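Side-chain contacts in transmembrane protein (Bartonella henselae, PDB 3PAM), which probably forms part of the solute-binding component of an ABC-type oligopeptide transport system: residues 138-143 with 179-184; 146-151 with 158-163; 224-229 with 233-238. All blocks are in the same frame, centred on the assembly; numbering follows the deposited sequence.

Contacts 1 and 2 are neighbours, their centres about 10 Å apart, and both use helix 138-152: its first turns meet strand 179-184 in contact 1, and later turns meet strand 157-162 in contact 2. Both strands belong to one mixed sheet, with strand 130-135 between them. Along the chain contact 2 is nested inside the loop that contact 1 closes. Contact 3 follows, joining helices 217-228 and 232-249; its centre lies about 32 Å from that of contact 1 and about 39 Å from that of contact 2, across the centre of the chain from the latter. One helix of the solute-binding family region is set against two strands, while the distant hairpin returns to their sheet.

Contact 1: residues 138-143 with 179-184; sequences LEEEKV and MIIGKL
Glu140 on the helix segment 138-143 faces Ile181 on strand 179-184, their CA atoms 7.3 Å apart, while the segment axes come within 10.0 Å and run at 125° to each other. These two residues supply most of the buried surface. The CG of Glu140 stands beside the backbone N (chi1 -66°) and the chain beyond is extended, which carries the carboxylate from the helix to the strand. There it lies against CB and CG1 of Ile181, with Glu140 CD 3.8 Å from Ile181 CB. The two carboxylate oxygens have separate tasks. Lys183 NZ donates a hydrogen bond to Glu140 OE2 at 2.7 Å, part of a salt bridge, and meets it on the anti side, 24° out of the carboxylate plane; Lys183, bent at chi2 and chi3, reaches back from the strand to place its ammonium there. Glu140 OE1 accepts a hydrogen bond from Gln136 N and also meets a water 2.9 Å away, and that water takes the backbone proton of Ile181 N at 2.9 Å. This is helix-on-sheet packing near the start of helix 138-152, which follows strand 130-135 in a beta-alpha-beta unit. Strand 179-184 pairs with 130-135 through Met179 and Met134; two residues on, Ile181 N turns to the water. Together Lys183, the N-H of Gln136 and the water would probably stabilise the charged form of the buried carboxylate. Further along the helix, Val143 CG1 makes a looser apolar contact with Ile181 CD1 at 4.5 Å, and both residues also touch Leu255 of strand 252-257.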
loop_
_atom_site.group_PDB
_atom_site.type_symbol
_atom_site.label_atom_id
_atom_site.label_comp_id
_atom_site.label_asym_id
_atom_site.label_seq_id
_atom_site.Cartn_x
_atom_site.Cartn_y
_atom_site.Cartn_z
ATOM N N LEU A 138 15.160 13.081 -7.252
ATOM C CA LEU A 138 15.969 12.119 -8.011
ATOM C C LEU A 138 16.035 10.731 -7.388
ATOM O O LEU A 138 16.134 9.740 -8.096
ATOM C CB LEU A 138 17.393 12.641 -8.183
ATOM C CG LEU A 138 17.859 13.421 -9.419
ATOM C CD1 LEU A 138 16.725 13.982 -10.291
ATOM C CD2 LEU A 138 18.826 14.531 -8.954
ATOM N N GLU A 139 15.996 10.670 -6.065
ATOM C CA GLU A 139 16.042 9.409 -5.349
ATOM C C GLU A 139 14.730 8.648 -5.549
ATOM O O GLU A 139 14.718 7.417 -5.591
ATOM C CB GLU A 139 16.298 9.650 -3.851
ATOM C CG GLU A 139 16.679 8.378 -3.084
ATOM C CD GLU A 139 16.561 8.520 -1.568
ATOM O OE1 GLU A 139 15.413 8.529 -1.049
ATOM O OE2 GLU A 139 17.617 8.596 -0.898
ATOM N N GLU A 140 13.623 9.383 -5.649
ATOM C CA GLU A 140 12.321 8.751 -5.854
ATOM C C GLU A 140 12.271 8.279 -7.286
ATOM O O GLU A 140 11.795 7.173 -7.570
ATOM C CB GLU A 140 11.169 9.719 -5.578
ATOM C CG GLU A 140 11.041 10.157 -4.113
ATOM C CD GLU A 140 9.746 10.900 -3.807
ATOM O OE1 GLU A 140 8.969 11.237 -4.742
ATOM O OE2 GLU A 140 9.510 11.158 -2.601
ATOM N N GLU A 141 12.792 9.114 -8.189
ATOM C CA GLU A 141 12.787 8.783 -9.612
ATOM C C GLU A 141 13.523 7.473 -9.832
ATOM O O GLU A 141 13.008 6.596 -10.507
ATOM C CB GLU A 141 13.408 9.902 -10.433
ATOM C CG GLU A 141 13.647 9.555 -11.881
ATOM C CD GLU A 141 14.383 10.656 -12.601
ATOM O OE1 GLU A 141 15.545 10.983 -12.219
ATOM O OE2 GLU A 141 13.794 11.204 -13.555
ATOM N N LYS A 142 14.703 7.323 -9.229
ATOM C CA LYS A 142 15.423 6.045 -9.321
ATOM C C LYS A 142 14.549 4.875 -8.865
ATOM O O LYS A 142 14.481 3.862 -9.551
ATOM C CB LYS A 142 16.719 6.055 -8.519
ATOM C CG LYS A 142 17.879 6.865 -9.111
ATOM C CD LYS A 142 19.024 6.886 -8.110
ATOM C CE LYS A 142 20.294 7.526 -8.682
ATOM N NZ LYS A 142 20.105 8.981 -8.997
ATOM N N VAL A 143 13.872 5.017 -7.724
ATOM C CA VAL A 143 13.075 3.918 -7.175
ATOM C C VAL A 143 11.871 3.617 -8.078
ATOM O O VAL A 143 11.520 2.454 -8.306
ATOM C CB VAL A 143 12.589 4.208 -5.726
ATOM C CG1 VAL A 143 11.610 3.125 -5.235
ATOM C CG2 VAL A 143 13.759 4.307 -4.783
HETATM N N MSE A 179 -0.233 7.506 -8.910
HETATM C CA MSE A 179 0.593 6.913 -7.866
HETATM C C MSE A 179 1.650 7.940 -7.477
HETATM O O MSE A 179 2.132 8.673 -8.332
HETATM C CB MSE A 179 1.254 5.627 -8.368
HETATM C CG MSE A 179 1.980 4.815 -7.319
HETATM SE SE MSE A 179 2.695 3.126 -7.998
HETATM C CE MSE A 179 1.020 2.177 -8.281
ATOM N N ILE A 180 1.979 7.988 -6.188
ATOM C CA ILE A 180 3.061 8.804 -5.683
ATOM C C ILE A 180 3.848 8.024 -4.635
ATOM O O ILE A 180 3.447 6.930 -4.241
ATOM C CB ILE A 180 2.552 10.125 -5.026
ATOM C CG1 ILE A 180 1.411 9.810 -4.054
ATOM C CG2 ILE A 180 2.137 11.135 -6.093
ATOM C CD1 ILE A 180 1.543 10.476 -2.735
ATOM N N ILE A 181 4.982 8.590 -4.219
ATOM C CA ILE A 181 5.674 8.121 -3.027
ATOM C C ILE A 181 5.258 9.014 -1.879
ATOM O O ILE A 181 5.557 10.208 -1.856
ATOM C CB ILE A 181 7.223 8.106 -3.154
ATOM C CG1 ILE A 181 7.642 7.499 -4.493
ATOM C CG2 ILE A 181 7.828 7.389 -1.952
ATOM C CD1 ILE A 181 8.833 6.548 -4.435
ATOM N N GLY A 182 4.545 8.411 -0.943
ATOM C CA GLY A 182 3.989 9.122 0.169
ATOM C C GLY A 182 4.651 8.636 1.431
ATOM O O GLY A 182 5.044 7.464 1.541
ATOM N N LYS A 183 4.784 9.565 2.373
ATOM C CA LYS A 183 5.268 9.256 3.691
ATOM C C LYS A 183 4.325 9.846 4.736
ATOM O O LYS A 183 3.768 10.928 4.563
ATOM C CB LYS A 183 6.739 9.687 3.878
ATOM C CG LYS A 183 7.183 10.958 3.132
ATOM C CD LYS A 183 8.480 10.749 2.312
ATOM C CE LYS A 183 8.151 10.410 0.848
ATOM N NZ LYS A 183 9.335 10.240 -0.071
ATOM N N LEU A 184 4.100 9.092 5.799
ATOM C CA LEU A 184 3.318 9.608 6.900
ATOM C C LEU A 184 4.180 9.567 8.156
ATOM O O LEU A 184 4.558 8.486 8.624
ATOM C CB LEU A 184 2.031 8.796 7.096
ATOM C CG LEU A 184 1.031 8.598 5.957
ATOM C CD1 LEU A 184 -0.037 7.635 6.409
ATOM C CD2 LEU A 184 0.408 9.913 5.483
HETATM O O HOH W 1 6.096 11.148 -4.845
#

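Contact 2: residues 146-151 with 158-163; sequences AFQSNL and AEIRTV
Leu151 and Ala158 make the close apolar part of this contact, Leu151 CD1 lying 3.7 Å from Ala158 CB. The same methyl does double duty: it sits over the centre of the Phe147 ring, 3.8 Å above its plane, and so fills the angle between a ring of its own helix and the alanine of the strand. Two torsions of Leu151 acting together, chi1 of -66° and a nearly straight chi2 of 163°, put CD1 in that position. Leu151 also reaches Phe131 and Ile156, so the packing here is continuous with the inner strand 130-135. Helix segment 146-151 runs nearly antiparallel to strand 158-162, at 171° and with 8.4 Å between axes, as expected when helix 138-152 returns from strand 130-135 to strand 157-162 in a beta-alpha-beta crossover.

The other side of the contact is more polar and more open. Gln148, only partly buried, extends from the helix across the strand, its CD 3.4 Å from Ala158 O and its CB 4.1 Å from Ile160 CG1. Its amide has probably been modelled the wrong way round; turned over, it may donate a hydrogen bond to that carbonyl. A water bridges the backbones beside it, donating to Gln148 O at 2.9 Å and accepting from Ala158 N at 2.7 Å. Glu159 points away from the helix, and its OE2 is held by Arg161 NE in a salt bridge of 2.9 Å on the strand's far face. Water thus serves the peptide groups where strand and helix stand too far apart to bond directly, while the inner side is apolar, Leu151 against Ala158.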
loop_
_atom_site.group_PDB
_atom_site.type_symbol
_atom_site.label_atom_id
_atom_site.label_comp_id
_atom_site.label_asym_id
_atom_site.label_seq_id
_atom_site.Cartn_x
_atom_site.Cartn_y
_atom_site.Cartn_z
ATOM N N ALA A 146 13.037 1.799 -11.222
ATOM C CA ALA A 146 13.198 0.382 -10.910
ATOM C C ALA A 146 11.843 -0.334 -10.878
ATOM O O ALA A 146 11.712 -1.445 -11.366
ATOM C CB ALA A 146 13.923 0.225 -9.575
ATOM N N PHE A 147 10.831 0.299 -10.297
ATOM C CA PHE A 147 9.480 -0.270 -10.308
ATOM C C PHE A 147 8.990 -0.407 -11.745
ATOM O O PHE A 147 8.440 -1.435 -12.107
ATOM C CB PHE A 147 8.520 0.571 -9.457
ATOM C CG PHE A 147 7.197 -0.102 -9.152
ATOM C CD1 PHE A 147 7.059 -1.482 -9.150
ATOM C CD2 PHE A 147 6.093 0.663 -8.824
ATOM C CE1 PHE A 147 5.817 -2.071 -8.856
ATOM C CE2 PHE A 147 4.866 0.071 -8.523
ATOM C CZ PHE A 147 4.725 -1.287 -8.539
ATOM N N GLN A 148 9.244 0.614 -12.563
ATOM C CA GLN A 148 8.844 0.619 -13.973
ATOM C C GLN A 148 9.307 -0.651 -14.694
ATOM O O GLN A 148 8.519 -1.305 -15.386
ATOM C CB GLN A 148 9.373 1.871 -14.679
ATOM C CG GLN A 148 9.206 1.870 -16.215
ATOM C CD GLN A 148 9.702 3.151 -16.834
ATOM O OE1 GLN A 148 8.916 3.980 -17.285
ATOM N NE2 GLN A 148 11.015 3.338 -16.840
ATOM N N SER A 149 10.578 -0.996 -14.491
ATOM C CA SER A 149 11.195 -2.198 -15.054
ATOM C C SER A 149 10.523 -3.509 -14.613
ATOM O O SER A 149 10.314 -4.416 -15.426
ATOM C CB SER A 149 12.674 -2.224 -14.689
ATOM O OG SER A 149 13.177 -3.539 -14.787
ATOM N N ASN A 150 10.235 -3.622 -13.321
ATOM C CA ASN A 150 9.460 -4.737 -12.802
ATOM C C ASN A 150 8.095 -4.865 -13.506
ATOM O O ASN A 150 7.672 -5.966 -13.823
ATOM C CB ASN A 150 9.247 -4.599 -11.290
ATOM C CG ASN A 150 10.545 -4.441 -10.525
ATOM O OD1 ASN A 150 11.615 -4.787 -11.016
ATOM N ND2 ASN A 150 10.457 -3.920 -9.303
ATOM N N LEU A 151 7.436 -3.737 -13.759
ATOM C CA LEU A 151 6.067 -3.744 -14.258
ATOM C C LEU A 151 6.019 -4.037 -15.747
ATOM O O LEU A 151 5.059 -4.663 -16.221
ATOM C CB LEU A 151 5.343 -2.428 -13.960
ATOM C CG LEU A 151 5.053 -2.056 -12.506
ATOM C CD1 LEU A 151 4.722 -0.548 -12.403
ATOM C CD2 LEU A 151 3.937 -2.910 -11.900
ATOM N N ALA A 158 4.397 1.905 -16.745
ATOM C CA ALA A 158 4.383 2.967 -15.766
ATOM C C ALA A 158 5.201 4.133 -16.320
ATOM O O ALA A 158 6.374 3.981 -16.637
ATOM C CB ALA A 158 4.977 2.483 -14.469
ATOM N N GLU A 159 4.559 5.281 -16.476
ATOM C CA GLU A 159 5.261 6.483 -16.883
ATOM C C GLU A 159 5.802 7.165 -15.614
ATOM O O GLU A 159 5.068 7.412 -14.648
ATOM C CB GLU A 159 4.342 7.395 -17.700
ATOM C CG GLU A 159 5.003 8.686 -18.191
ATOM C CD GLU A 159 4.058 9.591 -18.969
ATOM O OE1 GLU A 159 3.813 9.320 -20.167
ATOM O OE2 GLU A 159 3.579 10.589 -18.385
ATOM N N ILE A 160 7.103 7.416 -15.608
ATOM C CA ILE A 160 7.744 8.078 -14.475
ATOM C C ILE A 160 7.895 9.589 -14.751
ATOM O O ILE A 160 8.452 9.991 -15.764
ATOM C CB ILE A 160 9.097 7.413 -14.104
ATOM C CG1 ILE A 160 8.948 5.886 -13.922
ATOM C CG2 ILE A 160 9.687 8.044 -12.844
ATOM C CD1 ILE A 160 7.759 5.397 -13.070
ATOM N N ARG A 161 7.347 10.408 -13.854
ATOM C CA ARG A 161 7.475 11.869 -13.942
ATOM C C ARG A 161 8.167 12.408 -12.699
ATOM O O ARG A 161 7.878 11.976 -11.596
ATOM C CB ARG A 161 6.110 12.543 -14.069
ATOM C CG ARG A 161 5.368 12.281 -15.369
ATOM C CD ARG A 161 5.745 13.248 -16.471
ATOM N NE ARG A 161 4.853 13.072 -17.617
ATOM C CZ ARG A 161 4.862 13.802 -18.732
ATOM N NH1 ARG A 161 5.730 14.795 -18.891
ATOM N NH2 ARG A 161 3.993 13.533 -19.705
ATOM N N THR A 162 9.087 13.341 -12.888
ATOM C CA THR A 162 9.563 14.166 -11.787
ATOM C C THR A 162 9.280 15.615 -12.132
ATOM O O THR A 162 9.675 16.096 -13.197
ATOM C CB THR A 162 11.051 13.978 -11.495
ATOM O OG1 THR A 162 11.385 12.579 -11.573
ATOM C CG2 THR A 162 11.344 14.452 -10.130
ATOM N N VAL A 163 8.585 16.290 -11.217
ATOM C CA VAL A 163 8.109 17.646 -11.423
ATOM C C VAL A 163 8.576 18.587 -10.306
ATOM O O VAL A 163 9.173 18.142 -9.305
ATOM C CB VAL A 163 6.535 17.721 -11.549
ATOM C CG1 VAL A 163 6.012 16.793 -12.662
ATOM C CG2 VAL A 163 5.835 17.458 -10.196
HETATM O O HOH W 2 6.416 0.117 -16.732
#

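Contact 3: residues 224-229 with 233-238; sequences TAILDA and VDFIAA
Ala225 is the first residue of segment 224-229 to touch the second helix: its CB meets Ala238 CB at 3.9 Å, methyl against methyl. Small residues here let the helices come close, with segment axes 8.3 Å apart and antiparallel at 159°, in a helical hairpin whose arms are joined by the short link after Ala229. Ile226 follows and carries most of the contact from its side, splitting its two branches between different partners. CG1, turned away from its own carbonyl carbon (chi1 -67°), presses on Ala238 CB at 3.4 Å, a tight fit, and the CD1 beyond it reaches on toward the Ala238 carbonyl group. CG2 goes the other way along the second helix, to Phe235 CE1 at 3.6 Å, approaching the ring obliquely. The Phe235 ring also comes up to the backbone: its CD1 lies 3.6 Å from Ile226 O. The ring gets there because Phe235 chi1 is -177°, with CG opposite the backbone N. Ala229, where the first helix has given way to loop, is the last to touch. Its CB lies at the edge of the Phe235 ring, near the ring plane, and packs on Phe235 N at 3.6 Å and on Asp234 CB at 4.1 Å. Phe235 also touches Leu56 and Pro190 of nearby loops, and Ala225 and Ala237 both rest on Leu70 of helix 65-71. Ile226 reaches further along helix 232-249 to Val239 and Leu242, and that helix then leads the chain into strand 252-257 of the mixed sheet.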
loop_
_atom_site.group_PDB
_atom_site.type_symbol
_atom_site.label_atom_id
_atom_site.label_comp_id
_atom_site.label_asym_id
_atom_site.label_seq_id
_atom_site.Cartn_x
_atom_site.Cartn_y
_atom_site.Cartn_z
ATOM N N THR A 224 -12.708 4.532 14.994
ATOM C CA THR A 224 -13.619 4.860 16.073
ATOM C C THR A 224 -13.301 4.064 17.321
ATOM O O THR A 224 -13.428 4.587 18.436
ATOM C CB THR A 224 -15.099 4.644 15.667
ATOM O OG1 THR A 224 -15.486 5.657 14.731
ATOM C CG2 THR A 224 -16.047 4.732 16.893
ATOM N N ALA A 225 -12.879 2.813 17.139
ATOM C CA ALA A 225 -12.517 1.941 18.260
ATOM C C ALA A 225 -11.228 2.393 18.964
ATOM O O ALA A 225 -11.129 2.340 20.191
ATOM C CB ALA A 225 -12.424 0.468 17.812
ATOM N N ILE A 226 -10.251 2.831 18.178
ATOM C CA ILE A 226 -8.989 3.369 18.684
ATOM C C ILE A 226 -9.249 4.603 19.554
ATOM O O ILE A 226 -8.780 4.683 20.679
ATOM C CB ILE A 226 -8.037 3.721 17.518
ATOM C CG1 ILE A 226 -7.587 2.451 16.783
ATOM C CG2 ILE A 226 -6.820 4.482 18.016
ATOM C CD1 ILE A 226 -7.174 2.673 15.322
ATOM N N LEU A 227 -10.037 5.536 19.021
ATOM C CA LEU A 227 -10.413 6.757 19.722
ATOM C C LEU A 227 -11.321 6.562 20.943
ATOM O O LEU A 227 -11.276 7.370 21.847
ATOM C CB LEU A 227 -11.053 7.733 18.741
ATOM C CG LEU A 227 -10.171 8.092 17.536
ATOM C CD1 LEU A 227 -11.027 8.642 16.413
ATOM C CD2 LEU A 227 -9.100 9.107 17.903
ATOM N N ASP A 228 -12.133 5.502 20.959
ATOM C CA ASP A 228 -13.052 5.203 22.067
ATOM C C ASP A 228 -12.399 4.383 23.177
ATOM O O ASP A 228 -13.009 4.148 24.216
ATOM C CB ASP A 228 -14.257 4.386 21.572
ATOM C CG ASP A 228 -15.208 5.184 20.682
ATOM O OD1 ASP A 228 -14.961 6.388 20.413
ATOM O OD2 ASP A 228 -16.216 4.582 20.236
ATOM N N ALA A 229 -11.173 3.931 22.947
ATOM C CA ALA A 229 -10.506 3.001 23.851
ATOM C C ALA A 229 -10.103 3.666 25.158
ATOM O O ALA A 229 -9.598 4.778 25.157
ATOM C CB ALA A 229 -9.302 2.372 23.167
ATOM N N VAL A 233 -5.392 -2.580 26.666
ATOM C CA VAL A 233 -5.794 -3.758 25.886
ATOM C C VAL A 233 -6.705 -3.409 24.678
ATOM O O VAL A 233 -6.477 -3.903 23.559
ATOM C CB VAL A 233 -6.428 -4.860 26.791
ATOM C CG1 VAL A 233 -6.827 -6.069 25.989
ATOM C CG2 VAL A 233 -5.453 -5.289 27.888
ATOM N N ASP A 234 -7.710 -2.555 24.894
ATOM C CA ASP A 234 -8.664 -2.207 23.826
ATOM C C ASP A 234 -8.021 -1.380 22.744
ATOM O O ASP A 234 -8.325 -1.553 21.581
ATOM C CB ASP A 234 -9.883 -1.473 24.377
ATOM C CG ASP A 234 -10.795 -2.383 25.145
ATOM O OD1 ASP A 234 -10.520 -3.594 25.152
ATOM O OD2 ASP A 234 -11.783 -1.903 25.753
ATOM N N PHE A 235 -7.118 -0.492 23.145
ATOM C CA PHE A 235 -6.398 0.369 22.209
ATOM C C PHE A 235 -5.428 -0.396 21.311
ATOM O O PHE A 235 -5.336 -0.125 20.120
ATOM C CB PHE A 235 -5.638 1.419 22.999
ATOM C CG PHE A 235 -4.916 2.395 22.158
ATOM C CD1 PHE A 235 -5.542 3.567 21.746
ATOM C CD2 PHE A 235 -3.588 2.168 21.801
ATOM C CE1 PHE A 235 -4.854 4.494 20.978
ATOM C CE2 PHE A 235 -2.906 3.075 21.015
ATOM C CZ PHE A 235 -3.529 4.237 20.613
ATOM N N ILE A 236 -4.700 -1.340 21.899
ATOM C CA ILE A 236 -3.743 -2.183 21.162
ATOM C C ILE A 236 -4.487 -3.059 20.149
ATOM O O ILE A 236 -4.039 -3.226 19.013
ATOM C CB ILE A 236 -2.859 -3.026 22.159
ATOM C CG1 ILE A 236 -1.826 -2.113 22.849
ATOM C CG2 ILE A 236 -2.191 -4.236 21.482
ATOM C CD1 ILE A 236 -1.267 -2.643 24.147
ATOM N N ALA A 237 -5.645 -3.577 20.542
ATOM C CA ALA A 237 -6.443 -4.421 19.644
ATOM C C ALA A 237 -7.060 -3.625 18.482
ATOM O O ALA A 237 -7.140 -4.117 17.348
ATOM C CB ALA A 237 -7.521 -5.173 20.434
ATOM N N ALA A 238 -7.480 -2.394 18.764
ATOM C CA ALA A 238 -8.016 -1.528 17.717
ATOM C C ALA A 238 -6.969 -1.123 16.663
ATOM O O ALA A 238 -7.246 -1.170 15.454
ATOM C CB ALA A 238 -8.671 -0.331 18.313
#